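Local coordinates for putative oxidoreductase (Bacteroides fragilis NCTC 9343, PDB 3FHL), which probably acts as a nucleotide-dependent oxidoreductase of the Gfo/Idh/MocA family, pairing an N-terminal Rossmann domain with a C-terminal alpha/beta domain, at residues 184-188 with 333-338; 121-127 with 325-331; 255-260 with 278-283. Residues are numbered along the deposited sequence.

Interactions 1 and 2 are direct neighbours, their centres 11 Å apart, and both draw on helix 328-347: interaction 2 uses its N-terminal turn and the loop before it, interaction 1 the turns that follow. A salt bridge joins them, D185 OD2 to R126 NE at 2.8 Å, and Q186 NE2 lies 2.9 Å from R125 O, a probable hydrogen bond. Interaction 2 ties the last strand of the Rossmann sheet, the part of the fold that in this family binds the dinucleotide, to the C-terminal part of the chain, whereas interaction 1 packs two helices of that part together. Interaction 3 lies at the surface, its centre about 25 Å from that of interaction 1 and about 23 Å from that of interaction 2.

Interaction 1. Residues 184-188 with 333-338; sequences IDQAI and NVIRII
Two helical segments, 184-188 and 333-338, cross steeply: their axes approach to 9.7 Å, with 114° between N-to-C directions. The backbones come nearest at D185 and V334, whose CA atoms lie 5.8 Å apart. There is no hydrogen bond across the contact; it is apolar. N333 starts the second segment, chi1 m, its carbonyl O 4.2 Å from I188 CD1, while its amide end turns back to Q329 in its own helix. V334, chi1 t, lies mid-contact: its CG2 reaches D185 CA at 3.6 Å and I188 CD1 at 4.0 Å, and its CG1 lies 4.3 Å from I184 CG2. One turn after N333, I337 (chi1 m, chi2 m) sets CB 3.7 Å from I184 CG2 and CG1 4.0 Å from I188 CD1; like A187, it also touches L218 of strand 213-221. I338 (m, t) closes the patch, CG1 to I184 CD1 at 3.7 Å. I184 and I188, both m, t and one turn apart, thus present their side chains to V334 and I337. D185 directs its carboxylate to R126. This is the steep, buried apolar packing of two helices, 180-191 and 328-347, of the C-terminal alpha/beta domain against its mixed sheet.

Interaction 2. Residues 121-127 with 325-331; sequences VYQNRRW and ETHAQDI
Segment 121-127 continues from strand 119-122, extended at V121 and Y122, then bends into a short 3-10 turn at R125 and R126, with W127 N bonded to N124 O at 2.8 Å. Segment 325-331 is a loop that enters helix 328-347. The CA atoms of V121 and A328 are nearest, 4.9 Å apart, and V121 N donates to T326 O at 3.0 Å. Water 1 joins the backbones further, donating to V121 O (3.2 Å) and H327 O (2.8 Å) and accepting from Q123 NE2 (2.9 Å). V121, chi1 t, packs CG2 on A328 CB (3.8 Å) and I331 CG2 (3.9 Å), while Q123 OE1 comes within 3.3 Å of I331 CD1. R126, extended beyond its m chi1, ties down both the loop and the first turn of the helix: NH1 forms a salt bridge with D330 OD2 at 2.7 Å, and NH2 bonds E325 O at 2.6 Å. Both partners lie near the guanidinium plane, and T326 CG2 sits over one face, 4.0 Å from R126 NH2. T326 CG2 also meets the edge of the W127 ring, 3.7 Å from W127 CH2. Water 2 connects E325 OE1 (2.6 Å) with R126 NH2 (3.1 Å), and water 3 E325 OE2 (3.1 Å) with W127 NE1 (3.0 Å). T326 OG1 pairs with S120. The contact lies at the edge strand of the parallel Rossmann sheet, with the backbone of Y122 hydrogen-bonded to that of V94 in strand 91-95, A328 against I109 of helix 102-115, and R126 also salt-bridged to D185 of helix 180-191.

Interaction 3. Residues 255-260 with 278-283; sequences KYGVDK and EESEQE
Salt bridges dominate this surface contact between two irregular segments, whose nearest CA atoms, of K260 and E279, are 8.0 Å apart. K255 NZ meets E279 OE2 at 2.8 Å, and K260 NZ, folded round by p angles at chi3 and chi4, meets E283 OE1 at 2.8 Å. Direct hydrogen bonding adds K255 NZ to E283 O at 2.9 Å, so one ammonium grips both a carboxylate and a main-chain carbonyl. Within 278-283, E283 OE2 accepts from S280 N at 3.0 Å, spanning the turn 280-283, while E283 OE1 faces K260. Two waters bridge the segments: water 4 links Y256 N (2.9 Å) to E283 O (3.1 Å), and water 5 donates to V258 O and E279 OE2, both at 2.8 Å. G257, at phi 97° and psi -176°, has a backbone that calls for glycine. D259 caps Q261 N at the start of helix 261-266. The segments thus join the end of strand 252-255 to the approach to strand 286-291, its neighbour in the mixed sheet, beside helix 129-139.

Interaction 1. Residues 184-188 with 333-338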
loop_
_atom_site.group_PDB
_atom_site.type_symbol
_atom_site.label_atom_id
_atom_site.label_comp_id
_atom_site.label_asym_id
_atom_site.label_seq_id
_atom_site.Cartn_x
_atom_site.Cartn_y
_atom_site.Cartn_z
ATOM N N ILE C 184 -14.372 2.366 2.493
ATOM C CA ILE C 184 -14.692 2.110 3.890
ATOM C C ILE C 184 -16.028 1.365 4.014
ATOM O O ILE C 184 -16.116 0.373 4.736
ATOM C CB ILE C 184 -14.737 3.415 4.720
ATOM C CG1 ILE C 184 -13.336 4.037 4.835
ATOM C CG2 ILE C 184 -15.250 3.107 6.111
ATOM C CD1 ILE C 184 -13.318 5.528 5.133
ATOM N N ASP C 185 -17.054 1.839 3.301
ATOM C CA ASP C 185 -18.349 1.133 3.277
ATOM C C ASP C 185 -18.219 -0.355 2.947
ATOM O O ASP C 185 -18.713 -1.212 3.689
ATOM C CB ASP C 185 -19.318 1.802 2.307
ATOM C CG ASP C 185 -20.659 1.084 2.240
ATOM O OD1 ASP C 185 -21.361 1.003 3.289
ATOM O OD2 ASP C 185 -21.001 0.600 1.136
ATOM N N GLN C 186 -17.500 -0.648 1.866
ATOM C CA GLN C 186 -17.197 -2.018 1.471
ATOM C C GLN C 186 -16.476 -2.792 2.558
ATOM O O GLN C 186 -16.835 -3.940 2.824
ATOM C CB GLN C 186 -16.358 -2.035 0.190
ATOM C CG GLN C 186 -17.115 -1.653 -1.104
ATOM C CD GLN C 186 -16.178 -1.558 -2.302
ATOM O OE1 GLN C 186 -14.961 -1.524 -2.134
ATOM N NE2 GLN C 186 -16.739 -1.513 -3.516
ATOM N N ALA C 187 -15.472 -2.176 3.201
ATOM C CA ALA C 187 -14.694 -2.897 4.221
ATOM C C ALA C 187 -15.534 -3.238 5.441
ATOM O O ALA C 187 -15.422 -4.343 5.982
ATOM C CB ALA C 187 -13.434 -2.113 4.636
ATOM N N ILE C 188 -16.370 -2.288 5.856
ATOM C CA ILE C 188 -17.311 -2.500 6.984
ATOM C C ILE C 188 -18.326 -3.602 6.673
ATOM O O ILE C 188 -18.612 -4.451 7.525
ATOM C CB ILE C 188 -18.050 -1.195 7.376
ATOM C CG1 ILE C 188 -17.062 -0.163 7.933
ATOM C CG2 ILE C 188 -19.161 -1.458 8.419
ATOM C CD1 ILE C 188 -17.666 1.245 7.996
ATOM N N ASN C 333 -21.960 5.279 10.056
ATOM C CA ASN C 333 -20.824 4.436 10.425
ATOM C C ASN C 333 -19.588 4.726 9.577
ATOM O O ASN C 333 -18.468 4.819 10.093
ATOM C CB ASN C 333 -21.208 2.960 10.304
ATOM C CG ASN C 333 -22.213 2.523 11.363
ATOM O OD1 ASN C 333 -22.525 3.277 12.289
ATOM N ND2 ASN C 333 -22.713 1.293 11.236
ATOM N N VAL C 334 -19.810 4.881 8.277
ATOM C CA VAL C 334 -18.750 5.233 7.335
ATOM C C VAL C 334 -18.135 6.583 7.685
ATOM O O VAL C 334 -16.911 6.705 7.737
ATOM C CB VAL C 334 -19.274 5.205 5.899
ATOM C CG1 VAL C 334 -18.317 5.893 4.926
ATOM C CG2 VAL C 334 -19.514 3.775 5.498
ATOM N N ILE C 335 -18.989 7.565 7.971
ATOM C CA ILE C 335 -18.572 8.926 8.335
ATOM C C ILE C 335 -17.785 8.961 9.643
ATOM O O ILE C 335 -16.855 9.756 9.779
ATOM C CB ILE C 335 -19.774 9.914 8.354
ATOM C CG1 ILE C 335 -20.186 10.258 6.922
ATOM C CG2 ILE C 335 -19.456 11.212 9.124
ATOM C CD1 ILE C 335 -21.536 10.957 6.821
ATOM N N ARG C 336 -18.136 8.087 10.584
ATOM C CA ARG C 336 -17.379 7.956 11.814
ATOM C C ARG C 336 -15.930 7.543 11.518
ATOM O O ARG C 336 -14.990 8.134 12.066
ATOM C CB ARG C 336 -18.029 6.932 12.743
ATOM C CG ARG C 336 -17.324 6.768 14.080
ATOM C CD ARG C 336 -18.160 5.914 15.015
ATOM N NE ARG C 336 -17.520 5.680 16.307
ATOM C CZ ARG C 336 -17.730 4.599 17.055
ATOM N NH1 ARG C 336 -18.554 3.645 16.633
ATOM N NH2 ARG C 336 -17.107 4.464 18.219
ATOM N N ILE C 337 -15.766 6.539 10.651
ATOM C CA ILE C 337 -14.440 6.112 10.186
ATOM C C ILE C 337 -13.682 7.230 9.453
ATOM O O ILE C 337 -12.496 7.444 9.721
ATOM C CB ILE C 337 -14.511 4.823 9.318
ATOM C CG1 ILE C 337 -15.238 3.703 10.066
ATOM C CG2 ILE C 337 -13.106 4.346 8.893
ATOM C CD1 ILE C 337 -14.601 3.326 11.368
ATOM N N ILE C 338 -14.365 7.947 8.561
ATOM C CA ILE C 338 -13.768 9.080 7.842
ATOM C C ILE C 338 -13.272 10.162 8.817
ATOM O O ILE C 338 -12.158 10.663 8.686
ATOM C CB ILE C 338 -14.749 9.696 6.834
ATOM C CG1 ILE C 338 -14.956 8.759 5.639
ATOM C CG2 ILE C 338 -14.253 11.062 6.344
ATOM C CD1 ILE C 338 -15.987 9.260 4.621
#

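Interaction 2. Residues 121-127 with 325-331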
loop_
_atom_site.group_PDB
_atom_site.type_symbol
_atom_site.label_atom_id
_atom_site.label_comp_id
_atom_site.label_asym_id
_atom_site.label_seq_id
_atom_site.Cartn_x
_atom_site.Cartn_y
_atom_site.Cartn_z
ATOM N N VAL C 121 -29.665 4.929 2.283
ATOM C CA VAL C 121 -28.675 5.781 1.631
ATOM C C VAL C 121 -28.049 5.032 0.457
ATOM O O VAL C 121 -27.618 3.889 0.605
ATOM C CB VAL C 121 -27.625 6.356 2.619
ATOM C CG1 VAL C 121 -26.500 7.083 1.869
ATOM C CG2 VAL C 121 -28.291 7.350 3.561
ATOM N N TYR C 122 -28.044 5.675 -0.708
ATOM C CA TYR C 122 -27.524 5.090 -1.949
ATOM C C TYR C 122 -26.004 4.900 -1.902
ATOM O O TYR C 122 -25.245 5.869 -1.950
ATOM C CB TYR C 122 -27.892 5.975 -3.137
ATOM C CG TYR C 122 -27.597 5.356 -4.485
ATOM C CD1 TYR C 122 -28.225 4.176 -4.887
ATOM C CD2 TYR C 122 -26.713 5.964 -5.368
ATOM C CE1 TYR C 122 -27.975 3.608 -6.128
ATOM C CE2 TYR C 122 -26.455 5.411 -6.604
ATOM C CZ TYR C 122 -27.092 4.237 -6.981
ATOM O OH TYR C 122 -26.826 3.684 -8.205
ATOM N N GLN C 123 -25.574 3.648 -1.807
ATOM C CA GLN C 123 -24.151 3.301 -1.867
ATOM C C GLN C 123 -23.981 2.204 -2.906
ATOM O O GLN C 123 -24.003 1.014 -2.589
ATOM C CB GLN C 123 -23.635 2.861 -0.484
ATOM C CG GLN C 123 -23.871 3.898 0.629
ATOM C CD GLN C 123 -22.956 3.721 1.820
ATOM O OE1 GLN C 123 -21.755 3.956 1.727
ATOM N NE2 GLN C 123 -23.523 3.329 2.958
ATOM N N ASN C 124 -23.806 2.608 -4.162
ATOM C CA ASN C 124 -23.876 1.669 -5.273
ATOM C C ASN C 124 -22.665 0.782 -5.526
ATOM O O ASN C 124 -22.779 -0.226 -6.232
ATOM C CB ASN C 124 -24.237 2.390 -6.569
ATOM C CG ASN C 124 -23.252 3.480 -6.947
ATOM O OD1 ASN C 124 -22.345 3.832 -6.205
ATOM N ND2 ASN C 124 -23.453 4.036 -8.115
ATOM N N ARG C 125 -21.515 1.140 -4.957
ATOM C CA ARG C 125 -20.297 0.383 -5.228
ATOM C C ARG C 125 -20.246 -0.956 -4.510
ATOM O O ARG C 125 -19.338 -1.759 -4.733
ATOM C CB ARG C 125 -19.041 1.234 -5.015
ATOM C CG ARG C 125 -18.890 2.311 -6.113
ATOM C CD ARG C 125 -17.484 2.863 -6.167
ATOM N NE ARG C 125 -17.342 3.938 -7.151
ATOM C CZ ARG C 125 -17.079 3.756 -8.446
ATOM N NH1 ARG C 125 -16.941 2.529 -8.952
ATOM N NH2 ARG C 125 -16.965 4.815 -9.238
ATOM N N ARG C 126 -21.274 -1.224 -3.705
ATOM C CA ARG C 126 -21.521 -2.571 -3.208
ATOM C C ARG C 126 -21.915 -3.512 -4.353
ATOM O O ARG C 126 -21.825 -4.730 -4.222
ATOM C CB ARG C 126 -22.627 -2.548 -2.162
ATOM C CG ARG C 126 -22.295 -1.713 -0.951
ATOM C CD ARG C 126 -23.224 -2.041 0.174
ATOM N NE ARG C 126 -23.174 -1.083 1.273
ATOM C CZ ARG C 126 -23.981 -1.146 2.325
ATOM N NH1 ARG C 126 -23.889 -0.259 3.303
ATOM N NH2 ARG C 126 -24.883 -2.113 2.398
ATOM N N TRP C 127 -22.321 -2.937 -5.483
ATOM C CA TRP C 127 -22.675 -3.744 -6.658
ATOM C C TRP C 127 -21.724 -3.527 -7.836
ATOM O O TRP C 127 -22.073 -3.804 -8.977
ATOM C CB TRP C 127 -24.133 -3.479 -7.073
ATOM C CG TRP C 127 -25.145 -3.975 -6.061
ATOM C CD1 TRP C 127 -25.667 -5.243 -5.966
ATOM C CD2 TRP C 127 -25.727 -3.225 -4.997
ATOM N NE1 TRP C 127 -26.541 -5.319 -4.901
ATOM C CE2 TRP C 127 -26.600 -4.095 -4.294
ATOM C CE3 TRP C 127 -25.594 -1.901 -4.558
ATOM C CZ2 TRP C 127 -27.336 -3.679 -3.187
ATOM C CZ3 TRP C 127 -26.338 -1.489 -3.458
ATOM C CH2 TRP C 127 -27.192 -2.379 -2.782
ATOM N N GLU C 325 -30.325 -3.759 2.672
ATOM C CA GLU C 325 -28.851 -3.790 2.711
ATOM C C GLU C 325 -28.253 -2.420 3.030
ATOM O O GLU C 325 -27.175 -2.330 3.609
ATOM C CB GLU C 325 -28.275 -4.316 1.390
ATOM C CG GLU C 325 -28.576 -5.794 1.126
ATOM C CD GLU C 325 -28.010 -6.297 -0.202
ATOM O OE1 GLU C 325 -26.818 -6.045 -0.489
ATOM O OE2 GLU C 325 -28.759 -6.958 -0.960
ATOM N N THR C 326 -28.974 -1.362 2.668
ATOM C CA THR C 326 -28.425 -0.018 2.632
ATOM C C THR C 326 -29.079 0.936 3.635
ATOM O O THR C 326 -29.431 2.066 3.295
ATOM C CB THR C 326 -28.563 0.585 1.221
ATOM O OG1 THR C 326 -29.931 0.495 0.811
ATOM C CG2 THR C 326 -27.668 -0.180 0.197
ATOM N N HIS C 327 -29.217 0.487 4.872
ATOM C CA HIS C 327 -29.694 1.360 5.944
ATOM C C HIS C 327 -28.887 2.651 6.007
ATOM O O HIS C 327 -27.672 2.640 5.813
ATOM C CB HIS C 327 -29.571 0.671 7.299
ATOM C CG HIS C 327 -30.586 -0.402 7.536
ATOM N ND1 HIS C 327 -30.286 -1.742 7.447
ATOM C CD2 HIS C 327 -31.892 -0.331 7.887
ATOM C CE1 HIS C 327 -31.366 -2.453 7.718
ATOM N NE2 HIS C 327 -32.354 -1.619 7.990
ATOM N N ALA C 328 -29.570 3.757 6.287
ATOM C CA ALA C 328 -28.915 5.053 6.470
ATOM C C ALA C 328 -27.840 5.046 7.558
ATOM O O ALA C 328 -26.865 5.805 7.463
ATOM C CB ALA C 328 -29.947 6.128 6.759
ATOM N N GLN C 329 -28.000 4.181 8.566
ATOM C CA GLN C 329 -27.007 4.047 9.646
ATOM C C GLN C 329 -25.632 3.638 9.085
ATOM O O GLN C 329 -24.602 4.031 9.628
ATOM C CB GLN C 329 -27.474 3.043 10.700
ATOM C CG GLN C 329 -26.573 2.895 11.923
ATOM C CD GLN C 329 -26.485 4.157 12.747
ATOM O OE1 GLN C 329 -27.504 4.770 13.074
ATOM N NE2 GLN C 329 -25.260 4.551 13.108
ATOM N N ASP C 330 -25.631 2.876 7.989
ATOM C CA ASP C 330 -24.386 2.478 7.317
ATOM C C ASP C 330 -23.508 3.675 6.938
ATOM O O ASP C 330 -22.304 3.621 7.147
ATOM C CB ASP C 330 -24.654 1.604 6.086
ATOM C CG ASP C 330 -25.087 0.189 6.444
ATOM O OD1 ASP C 330 -25.078 -0.184 7.640
ATOM O OD2 ASP C 330 -25.434 -0.566 5.515
ATOM N N ILE C 331 -24.102 4.748 6.414
ATOM C CA ILE C 331 -23.316 5.931 6.049
ATOM C C ILE C 331 -22.860 6.733 7.275
ATOM O O ILE C 331 -21.824 7.379 7.224
ATOM C CB ILE C 331 -23.991 6.823 4.964
ATOM C CG1 ILE C 331 -22.959 7.656 4.194
ATOM C CG2 ILE C 331 -25.006 7.763 5.553
ATOM C CD1 ILE C 331 -21.931 6.848 3.408
HETATM O O HOH W 1 -26.334 2.835 3.341
HETATM O O HOH W 2 -24.928 -4.823 0.873
HETATM O O HOH W 3 -28.039 -7.672 -3.918
#

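Interaction 3. Residues 255-260 with 278-283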
loop_
_atom_site.group_PDB
_atom_site.type_symbol
_atom_site.label_atom_id
_atom_site.label_comp_id
_atom_site.label_asym_id
_atom_site.label_seq_id
_atom_site.Cartn_x
_atom_site.Cartn_y
_atom_site.Cartn_z
ATOM N N LYS C 255 -6.879 -7.898 -8.565
ATOM C CA LYS C 255 -7.733 -7.325 -9.594
ATOM C C LYS C 255 -7.310 -5.886 -9.908
ATOM O O LYS C 255 -6.992 -5.125 -9.006
ATOM C CB LYS C 255 -9.190 -7.347 -9.082
ATOM C CG LYS C 255 -10.236 -6.688 -9.981
ATOM C CD LYS C 255 -10.844 -7.696 -10.939
ATOM C CE LYS C 255 -12.137 -7.199 -11.593
ATOM N NZ LYS C 255 -11.922 -6.046 -12.509
ATOM N N TYR C 256 -7.306 -5.524 -11.189
ATOM C CA TYR C 256 -7.058 -4.143 -11.615
ATOM C C TYR C 256 -8.273 -3.539 -12.291
ATOM O O TYR C 256 -9.149 -4.262 -12.775
ATOM C CB TYR C 256 -5.882 -4.089 -12.606
ATOM C CG TYR C 256 -4.548 -4.443 -11.980
ATOM C CD1 TYR C 256 -3.676 -3.439 -11.543
ATOM C CD2 TYR C 256 -4.166 -5.775 -11.802
ATOM C CE1 TYR C 256 -2.442 -3.757 -10.952
ATOM C CE2 TYR C 256 -2.938 -6.102 -11.205
ATOM C CZ TYR C 256 -2.089 -5.082 -10.786
ATOM O OH TYR C 256 -0.884 -5.396 -10.211
ATOM N N GLY C 257 -8.309 -2.213 -12.333
ATOM C CA GLY C 257 -9.282 -1.491 -13.147
ATOM C C GLY C 257 -10.474 -1.057 -12.326
ATOM O O GLY C 257 -10.506 -1.268 -11.108
ATOM N N VAL C 258 -11.459 -0.452 -12.991
ATOM C CA VAL C 258 -12.693 -0.040 -12.325
ATOM C C VAL C 258 -13.928 -0.593 -13.028
ATOM O O VAL C 258 -13.867 -1.034 -14.176
ATOM C CB VAL C 258 -12.831 1.506 -12.204
ATOM C CG1 VAL C 258 -11.874 2.053 -11.142
ATOM C CG2 VAL C 258 -12.634 2.184 -13.556
ATOM N N ASP C 259 -15.048 -0.563 -12.320
ATOM C CA ASP C 259 -16.317 -1.020 -12.862
ATOM C C ASP C 259 -16.731 -0.137 -14.044
ATOM O O ASP C 259 -16.517 1.083 -14.039
ATOM C CB ASP C 259 -17.367 -1.086 -11.750
ATOM C CG ASP C 259 -18.691 -1.631 -12.232
ATOM O OD1 ASP C 259 -19.437 -0.825 -12.791
ATOM O OD2 ASP C 259 -18.977 -2.830 -12.052
ATOM N N LYS C 260 -17.298 -0.775 -15.060
ATOM C CA LYS C 260 -17.572 -0.123 -16.342
ATOM C C LYS C 260 -19.004 0.408 -16.461
ATOM O O LYS C 260 -19.344 1.041 -17.467
ATOM C CB LYS C 260 -17.318 -1.115 -17.482
ATOM C CG LYS C 260 -16.130 -2.074 -17.255
ATOM C CD LYS C 260 -16.287 -3.389 -18.059
ATOM C CE LYS C 260 -16.164 -3.163 -19.574
ATOM N NZ LYS C 260 -15.035 -2.242 -19.938
ATOM N N GLU C 278 -20.944 -7.132 -17.242
ATOM C CA GLU C 278 -19.932 -8.157 -17.494
ATOM C C GLU C 278 -18.566 -7.541 -17.791
ATOM O O GLU C 278 -18.468 -6.430 -18.346
ATOM C CB GLU C 278 -20.348 -9.109 -18.627
ATOM C CG GLU C 278 -21.447 -10.104 -18.245
ATOM C CD GLU C 278 -21.728 -11.154 -19.327
ATOM O OE1 GLU C 278 -21.184 -11.047 -20.451
ATOM O OE2 GLU C 278 -22.507 -12.087 -19.041
ATOM N N GLU C 279 -17.523 -8.278 -17.407
ATOM C CA GLU C 279 -16.144 -7.907 -17.697
ATOM C C GLU C 279 -15.515 -8.927 -18.623
ATOM O O GLU C 279 -15.914 -10.095 -18.643
ATOM C CB GLU C 279 -15.317 -7.849 -16.407
ATOM C CG GLU C 279 -15.773 -6.810 -15.408
ATOM C CD GLU C 279 -14.933 -6.805 -14.147
ATOM O OE1 GLU C 279 -14.844 -7.861 -13.465
ATOM O OE2 GLU C 279 -14.386 -5.733 -13.831
ATOM N N SER C 280 -14.515 -8.480 -19.378
ATOM C CA SER C 280 -13.746 -9.361 -20.249
ATOM C C SER C 280 -12.737 -10.165 -19.438
ATOM O O SER C 280 -12.494 -9.870 -18.260
ATOM C CB SER C 280 -13.013 -8.542 -21.306
ATOM O OG SER C 280 -12.055 -7.685 -20.706
ATOM N N GLU C 281 -12.143 -11.172 -20.076
ATOM C CA GLU C 281 -11.106 -12.000 -19.447
ATOM C C GLU C 281 -9.896 -11.173 -18.972
ATOM O O GLU C 281 -9.312 -11.454 -17.918
ATOM C CB GLU C 281 -10.693 -13.149 -20.386
ATOM C CG GLU C 281 -9.244 -13.649 -20.229
ATOM C CD GLU C 281 -9.101 -15.167 -20.285
ATOM O OE1 GLU C 281 -10.117 -15.870 -20.480
ATOM O OE2 GLU C 281 -7.958 -15.653 -20.123
ATOM N N GLN C 282 -9.566 -10.143 -19.748
ATOM C CA GLN C 282 -8.496 -9.195 -19.457
ATOM C C GLN C 282 -8.791 -8.365 -18.197
ATOM O O GLN C 282 -7.882 -8.076 -17.414
ATOM C CB GLN C 282 -8.319 -8.282 -20.674
ATOM C CG GLN C 282 -7.135 -7.333 -20.647
ATOM C CD GLN C 282 -6.934 -6.622 -21.987
ATOM O OE1 GLN C 282 -6.936 -5.389 -22.058
ATOM N NE2 GLN C 282 -6.772 -7.402 -23.057
ATOM N N GLU C 283 -10.060 -8.007 -18.004
ATOM C CA GLU C 283 -10.489 -7.213 -16.861
ATOM C C GLU C 283 -10.642 -8.056 -15.604
ATOM O O GLU C 283 -10.480 -7.543 -14.500
ATOM C CB GLU C 283 -11.789 -6.464 -17.169
ATOM C CG GLU C 283 -11.586 -5.317 -18.149
ATOM C CD GLU C 283 -12.844 -4.892 -18.895
ATOM O OE1 GLU C 283 -12.793 -3.830 -19.561
ATOM O OE2 GLU C 283 -13.872 -5.601 -18.829
HETATM O O HOH W 4 -7.611 -7.452 -13.356
HETATM O O HOH W 5 -13.186 -3.559 -15.214
#